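Local atomic coordinates of phenylalanyl-tRNA synthetase beta chain (Bacteroides fragilis, PDB entry 3IG2), a protein that forms, as the beta subunit of a tetrameric ligase, part of the enzyme that charges tRNA(Phe) with L-phenylalanine at the expense of ATP. Residues N76-R79 with D83-F86; T135-L140 with Y168-T173; I147-R150 with D154-S157. One frame throughout, in Å; residues are numbered along the deposited sequence.

Contact 1: N76-R79 with D83-F86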
loop_
_atom_site.group_PDB
_atom_site.type_symbol
_atom_site.label_atom_id
_atom_site.label_comp_id
_atom_site.label_asym_id
_atom_site.label_seq_id
_atom_site.Cartn_x
_atom_site.Cartn_y
_atom_site.Cartn_z
ATOM N N ASN B 76 16.719 -11.934 14.872
ATOM C CA ASN B 76 15.638 -11.934 13.870
ATOM C C ASN B 76 16.109 -12.263 12.460
ATOM O O ASN B 76 15.473 -11.881 11.465
ATOM C CB ASN B 76 14.887 -10.598 13.849
ATOM C CG ASN B 76 13.781 -10.530 14.885
ATOM O OD1 ASN B 76 14.009 -10.168 16.047
ATOM N ND2 ASN B 76 12.564 -10.866 14.460
ATOM N N ALA B 77 17.225 -12.980 12.374
ATOM C CA ALA B 77 17.741 -13.385 11.091
ATOM C C ALA B 77 16.659 -14.238 10.411
ATOM O O ALA B 77 15.913 -14.975 11.076
ATOM C CB ALA B 77 19.056 -14.150 11.267
ATOM N N ASN B 78 16.530 -14.078 9.099
ATOM C CA ASN B 78 15.556 -14.834 8.320
ATOM C C ASN B 78 16.143 -15.214 6.963
ATOM O O ASN B 78 17.235 -14.749 6.602
ATOM C CB ASN B 78 14.246 -14.053 8.152
ATOM C CG ASN B 78 14.459 -12.686 7.528
ATOM O OD1 ASN B 78 14.640 -11.700 8.234
ATOM N ND2 ASN B 78 14.461 -12.628 6.198
ATOM N N ARG B 79 15.426 -16.066 6.234
ATOM C CA ARG B 79 15.841 -16.508 4.909
ATOM C C ARG B 79 14.992 -15.826 3.840
ATOM O O ARG B 79 15.285 -15.910 2.642
ATOM C CB ARG B 79 15.712 -18.029 4.791
ATOM C CG ARG B 79 16.803 -18.823 5.488
ATOM C CD ARG B 79 16.893 -20.227 4.913
ATOM N NE ARG B 79 15.679 -21.003 5.164
ATOM C CZ ARG B 79 15.343 -22.129 4.536
ATOM N NH1 ARG B 79 16.114 -22.653 3.587
ATOM N NH2 ARG B 79 14.216 -22.739 4.858
ATOM N N ASP B 83 13.642 -6.515 4.529
ATOM C CA ASP B 83 14.320 -5.641 5.464
ATOM C C ASP B 83 13.626 -5.786 6.820
ATOM O O ASP B 83 12.411 -5.942 6.877
ATOM C CB ASP B 83 14.214 -4.184 4.988
ATOM C CG ASP B 83 14.985 -3.917 3.680
ATOM O OD1 ASP B 83 15.995 -4.607 3.387
ATOM O OD2 ASP B 83 14.577 -3.008 2.934
ATOM N N LEU B 84 14.393 -5.746 7.905
ATOM C CA LEU B 84 13.819 -5.604 9.226
ATOM C C LEU B 84 13.698 -4.127 9.517
ATOM O O LEU B 84 14.635 -3.378 9.264
ATOM C CB LEU B 84 14.723 -6.227 10.272
ATOM C CG LEU B 84 14.973 -7.719 10.181
ATOM C CD1 LEU B 84 15.807 -8.096 11.396
ATOM C CD2 LEU B 84 13.654 -8.529 10.140
ATOM N N LYS B 85 12.544 -3.723 10.041
ATOM C CA LYS B 85 12.325 -2.363 10.494
ATOM C C LYS B 85 11.751 -2.364 11.885
ATOM O O LYS B 85 10.600 -2.765 12.090
ATOM C CB LYS B 85 11.386 -1.613 9.555
ATOM C CG LYS B 85 11.899 -1.577 8.144
ATOM C CD LYS B 85 11.261 -0.450 7.363
ATOM C CE LYS B 85 10.034 -0.916 6.690
ATOM N NZ LYS B 85 10.420 -1.493 5.395
ATOM N N PHE B 86 12.564 -1.892 12.834
ATOM C CA PHE B 86 12.221 -1.933 14.231
ATOM C C PHE B 86 12.204 -0.542 14.857
ATOM O O PHE B 86 12.933 0.352 14.431
ATOM C CB PHE B 86 13.268 -2.747 14.997
ATOM C CG PHE B 86 13.278 -4.210 14.672
ATOM C CD1 PHE B 86 12.101 -4.897 14.377
ATOM C CD2 PHE B 86 14.468 -4.919 14.704
ATOM C CE1 PHE B 86 12.123 -6.278 14.096
ATOM C CE2 PHE B 86 14.504 -6.293 14.440
ATOM C CZ PHE B 86 13.330 -6.970 14.126
#
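N76 meets L84 and F86 across a short connection, and these contacts show how a chain leaving a helix can be held against the strand it is about to enter. The closest approach joins N76 CB to L84 CD1 at 3.6 Å. Both branches of L84 lie near the backbone of the same asparagine, with CD1 3.8 Å from N76 O, while the other methyl, CD2, comes within 3.8 Å of N78 OD1. The side chains of N78 and L84 pass antiparallel to each other. With chi1 at -63°, L84 CG stands beside the backbone N, from where both methyls reach the asparagines.

F86 takes N76 at the rim of its ring. The CZ atom of F86 stands 3.7 Å from N76 CG, N76 CB lies in the ring plane, and the amide is turned 66° from that plane. L84 CB lies over one face of the same ring, 4.1 Å above its plane and displaced toward the rim, so that ring, leucine and asparagine form a small cluster.

Further out, backbone hydrogen bonds fix the strand side: L84 pairs with T120 and F86 with W118. Through N76 and N78 the chain leaving helix 66-75 packs on the start of strand 85-95, whose pairing with strand 109-121 is consistent with the long antiparallel hairpin of class II synthetase folds, here in the catalytic-like module of the beta subunit.

Contact 2: T135-L140 with Y168-T173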
loop_
_atom_site.group_PDB
_atom_site.type_symbol
_atom_site.label_atom_id
_atom_site.label_comp_id
_atom_site.label_asym_id
_atom_site.label_seq_id
_atom_site.Cartn_x
_atom_site.Cartn_y
_atom_site.Cartn_z
ATOM N N THR B 135 22.835 7.406 -0.053
ATOM C CA THR B 135 21.439 7.094 -0.340
ATOM C C THR B 135 20.742 6.400 0.842
ATOM O O THR B 135 19.529 6.539 1.014
ATOM C CB THR B 135 21.248 6.331 -1.693
ATOM O OG1 THR B 135 19.870 5.967 -1.847
ATOM C CG2 THR B 135 22.098 5.093 -1.752
ATOM N N SER B 136 21.509 5.693 1.675
ATOM C CA SER B 136 20.948 5.075 2.896
ATOM C C SER B 136 20.524 6.099 3.967
ATOM O O SER B 136 19.470 5.943 4.596
ATOM C CB SER B 136 21.927 4.063 3.491
ATOM O OG SER B 136 22.455 3.210 2.490
ATOM N N VAL B 137 21.348 7.140 4.175
ATOM C CA VAL B 137 21.024 8.208 5.150
ATOM C C VAL B 137 19.747 8.992 4.692
ATOM O O VAL B 137 18.951 9.450 5.523
ATOM C CB VAL B 137 22.246 9.153 5.407
ATOM C CG1 VAL B 137 21.905 10.238 6.402
ATOM C CG2 VAL B 137 23.452 8.361 5.894
ATOM N N TYR B 138 19.561 9.108 3.333
ATOM C CA TYR B 138 18.399 9.825 2.660
ATOM C C TYR B 138 17.078 9.032 2.863
ATOM O O TYR B 138 16.071 9.798 2.804
ATOM C CB TYR B 138 18.657 10.133 1.151
ATOM N N GLU B 139 17.117 7.622 2.857
ATOM C CA GLU B 139 15.961 6.801 3.050
ATOM C C GLU B 139 15.489 6.852 4.510
ATOM O O GLU B 139 14.272 6.946 4.833
ATOM C CB GLU B 139 16.232 5.290 2.697
ATOM C CG GLU B 139 15.160 4.319 3.010
ATOM C CD GLU B 139 13.807 4.652 2.356
ATOM O OE1 GLU B 139 12.858 5.062 3.058
ATOM O OE2 GLU B 139 13.699 4.527 1.153
ATOM N N LEU B 140 16.451 6.815 5.424
ATOM C CA LEU B 140 16.158 6.865 6.847
ATOM C C LEU B 140 15.699 8.293 7.262
ATOM O O LEU B 140 14.825 8.545 8.210
ATOM C CB LEU B 140 17.382 6.432 7.704
ATOM C CG LEU B 140 17.121 6.325 9.226
ATOM C CD1 LEU B 140 16.119 5.312 9.413
ATOM C CD2 LEU B 140 18.370 5.948 10.047
ATOM N N TYR B 168 28.590 5.539 14.018
ATOM C CA TYR B 168 28.223 5.780 12.624
ATOM C C TYR B 168 29.413 5.992 11.717
ATOM O O TYR B 168 30.325 6.761 12.037
ATOM C CB TYR B 168 27.357 7.023 12.494
ATOM C CG TYR B 168 26.096 7.050 13.349
ATOM C CD1 TYR B 168 24.962 6.311 13.001
ATOM C CD2 TYR B 168 26.042 7.835 14.493
ATOM C CE1 TYR B 168 23.803 6.362 13.784
ATOM C CE2 TYR B 168 24.901 7.886 15.278
ATOM C CZ TYR B 168 23.787 7.169 14.908
ATOM O OH TYR B 168 22.683 7.236 15.709
ATOM N N SER B 169 29.399 5.362 10.550
ATOM C CA SER B 169 30.410 5.705 9.524
ATOM C C SER B 169 30.025 7.059 8.932
ATOM O O SER B 169 30.875 7.925 8.758
ATOM C CB SER B 169 30.508 4.636 8.446
ATOM O OG SER B 169 29.218 4.120 8.144
ATOM N N THR B 170 28.729 7.231 8.663
ATOM C CA THR B 170 28.157 8.465 8.103
ATOM C C THR B 170 26.846 8.779 8.852
ATOM O O THR B 170 25.983 7.900 9.005
ATOM C CB THR B 170 27.864 8.295 6.603
ATOM O OG1 THR B 170 29.048 7.829 5.936
ATOM C CG2 THR B 170 27.431 9.606 5.961
ATOM N N ALA B 171 26.689 10.030 9.298
ATOM C CA ALA B 171 25.528 10.395 10.100
ATOM C C ALA B 171 25.165 11.853 10.026
ATOM O O ALA B 171 25.999 12.680 9.699
ATOM C CB ALA B 171 25.754 10.014 11.554
ATOM N N LEU B 172 23.924 12.155 10.395
ATOM C CA LEU B 172 23.463 13.531 10.558
ATOM C C LEU B 172 22.981 13.751 11.972
ATOM O O LEU B 172 22.384 12.858 12.578
ATOM C CB LEU B 172 22.319 13.846 9.588
ATOM C CG LEU B 172 22.679 13.898 8.103
ATOM C CD1 LEU B 172 21.437 14.117 7.230
ATOM C CD2 LEU B 172 23.734 14.973 7.836
ATOM N N THR B 173 23.240 14.943 12.496
ATOM C CA THR B 173 22.648 15.348 13.778
ATOM C C THR B 173 21.602 16.417 13.516
ATOM O O THR B 173 21.753 17.230 12.591
ATOM C CB THR B 173 23.683 15.923 14.743
ATOM O OG1 THR B 173 24.299 17.079 14.145
ATOM C CG2 THR B 173 24.750 14.882 15.047
#
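V137 packs on T170 and L172, bringing helix 134-150 against the antiparallel part of the mixed sheet that gives the beta-chain core its class II-like fold. This is a compact example of helix-on-sheet packing, in which one branched residue meets both a corner of the chain and the strand that follows it.

The apolar contacts come from both methyls of the valine. V137 CG1 lies 4.0 Å from L172 CD1 and 4.1 Å from L172 CG, a loose meeting of hydrocarbon. With chi1 at 180°, CG1 stands anti to the backbone N of V137, and CG2 points separately to T170. V187 of the next strand, 181-188, also touches V137, while one turn along the helix L140 rests on Y203 and A205 of strand 200-207.

Polar bonds organise the corner at residues 169 and 170, where the chain changes direction. T170 OG1 and S169 OG both hydrogen-bond to E133 OE1, just before the helix; one carboxylate oxygen therefore ties the helix start to this bend. Backbone bonds between T170 and V187 and between L172 and F185 join this part of the chain to strand 181-188. The CB atoms of T170 and L172 point toward the helix, that of A171 away from it, the alanine side chain resting on L163.

Between helix and corner, V137 CG2 divides its contacts between polar backbone and methyl: it sits 4.0 Å from T170 O and 4.2 Å from T170 CG2.

Contact 3: I147-R150 with D154-S157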
loop_
_atom_site.group_PDB
_atom_site.type_symbol
_atom_site.label_atom_id
_atom_site.label_comp_id
_atom_site.label_asym_id
_atom_site.label_seq_id
_atom_site.Cartn_x
_atom_site.Cartn_y
_atom_site.Cartn_z
ATOM N N ILE B 147 8.226 11.690 11.238
ATOM C CA ILE B 147 8.058 11.730 12.686
ATOM C C ILE B 147 8.054 13.175 13.154
ATOM O O ILE B 147 7.148 13.580 13.903
ATOM C CB ILE B 147 9.129 10.919 13.444
ATOM C CG1 ILE B 147 8.893 9.428 13.227
ATOM C CG2 ILE B 147 9.022 11.174 14.930
ATOM C CD1 ILE B 147 10.063 8.571 13.611
ATOM N N PHE B 148 9.033 13.962 12.717
ATOM C CA PHE B 148 9.049 15.377 13.090
ATOM C C PHE B 148 7.743 16.091 12.715
ATOM O O PHE B 148 7.197 16.835 13.525
ATOM C CB PHE B 148 10.245 16.118 12.500
ATOM C CG PHE B 148 11.567 15.709 13.081
ATOM C CD1 PHE B 148 11.646 15.017 14.294
ATOM C CD2 PHE B 148 12.740 16.055 12.440
ATOM C CE1 PHE B 148 12.855 14.681 14.835
ATOM C CE2 PHE B 148 13.961 15.706 12.981
ATOM C CZ PHE B 148 14.016 15.018 14.191
ATOM N N LYS B 149 7.255 15.872 11.499
ATOM C CA LYS B 149 6.002 16.470 11.045
ATOM C C LYS B 149 4.837 16.070 11.933
ATOM O O LYS B 149 3.971 16.900 12.250
ATOM C CB LYS B 149 5.704 16.064 9.603
ATOM C CG LYS B 149 6.602 16.742 8.615
ATOM C CD LYS B 149 6.307 16.297 7.189
ATOM C CE LYS B 149 6.898 17.286 6.200
ATOM N NZ LYS B 149 6.751 16.840 4.778
ATOM N N ARG B 150 4.831 14.791 12.328
ATOM C CA ARG B 150 3.790 14.239 13.173
ATOM C C ARG B 150 3.803 14.947 14.523
ATOM O O ARG B 150 2.752 15.155 15.128
ATOM C CB ARG B 150 3.983 12.727 13.329
ATOM C CG ARG B 150 2.815 11.970 13.961
ATOM C CD ARG B 150 1.532 12.754 13.839
ATOM N NE ARG B 150 0.459 11.946 13.307
ATOM C CZ ARG B 150 -0.809 12.336 13.252
ATOM N NH1 ARG B 150 -1.152 13.543 13.688
ATOM N NH2 ARG B 150 -1.729 11.521 12.757
ATOM N N ASP B 154 8.782 22.253 13.543
ATOM C CA ASP B 154 9.001 23.139 12.419
ATOM C C ASP B 154 10.392 22.849 11.844
ATOM O O ASP B 154 11.394 23.227 12.428
ATOM C CB ASP B 154 8.858 24.590 12.896
ATOM C CG ASP B 154 9.305 25.609 11.858
ATOM O OD1 ASP B 154 9.258 25.319 10.636
ATOM O OD2 ASP B 154 9.693 26.720 12.285
ATOM N N LEU B 155 10.433 22.166 10.705
ATOM C CA LEU B 155 11.685 21.722 10.089
ATOM C C LEU B 155 12.718 22.846 9.829
ATOM O O LEU B 155 13.933 22.652 9.984
ATOM C CB LEU B 155 11.365 20.991 8.783
ATOM C CG LEU B 155 11.145 19.475 8.683
ATOM C CD1 LEU B 155 10.919 18.744 9.990
ATOM C CD2 LEU B 155 10.039 19.193 7.673
ATOM N N HIS B 156 12.241 24.021 9.452
ATOM C CA HIS B 156 13.143 25.099 9.090
ATOM C C HIS B 156 13.773 25.736 10.322
ATOM O O HIS B 156 14.721 26.507 10.210
ATOM C CB HIS B 156 12.435 26.115 8.183
ATOM C CG HIS B 156 11.591 25.472 7.126
ATOM N ND1 HIS B 156 10.257 25.776 6.946
ATOM C CD2 HIS B 156 11.881 24.503 6.222
ATOM C CE1 HIS B 156 9.765 25.035 5.969
ATOM N NE2 HIS B 156 10.730 24.253 5.513
ATOM N N SER B 157 13.269 25.372 11.498
ATOM C CA SER B 157 13.869 25.805 12.751
ATOM C C SER B 157 15.088 24.959 13.159
ATOM O O SER B 157 15.785 25.300 14.116
ATOM C CB SER B 157 12.829 25.820 13.885
ATOM O OG SER B 157 12.626 24.520 14.434
#
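The carbonyl oxygen of D154 is gripped twice by S157, and the turn so formed carries L155 to F148 and K149. S157 OG donates to D154 O at 2.7 Å, lying in the carbonyl plane with a C=O...OG angle of 152°, and S157 N reaches the same oxygen at 3.0 Å. The second bond is the i to i+3 link of a 3-10 turn. H156 N also makes a weak hydrogen bond to D154 OD1.

Held on this turn, L155 sends its two methyls to different neighbours. CD1 approaches F148 at the ring edge, near its plane, 3.7 Å from F148 CB and 4.1 Å from F148 CD2. CD2 instead lies 4.0 Å from K149 CE, where the lysine, extended beyond CG, crosses the leucine at about a right angle.

Outside the pair, K149 NZ forms a salt bridge with E40 of a third subunit and a long, weak ion pair with E145 of its own chain, and F148 also packs on L207 of strand 200-207. The chemistry is therefore divided: polar bonds shape the loop, while the end of helix 134-150 and that loop meet through hydrocarbon alone, the lysine offering its aliphatic stem here and its charged end at the subunit interface.

Contacts 2 and 3 share helix 134-150: its early turns meet strand 171-175 in contact 2, and its last turn meets the following loop in contact 3, with centres about 18 Å apart. Along the chain, residues 147-157 of contact 3 fall between the two segments of contact 2, whereas contact 1 is finished before either begins. Contacts 1 and 2 reach the same mixed sheet at different strands, their centres about 20 Å apart; contacts 1 and 3 lie farthest apart, about 29 Å between centres. None touches another within the chain, but in the assembly D83 packs on D154 of a second subunit, the counterpart of the residue whose carbonyl holds the turn in contact 3.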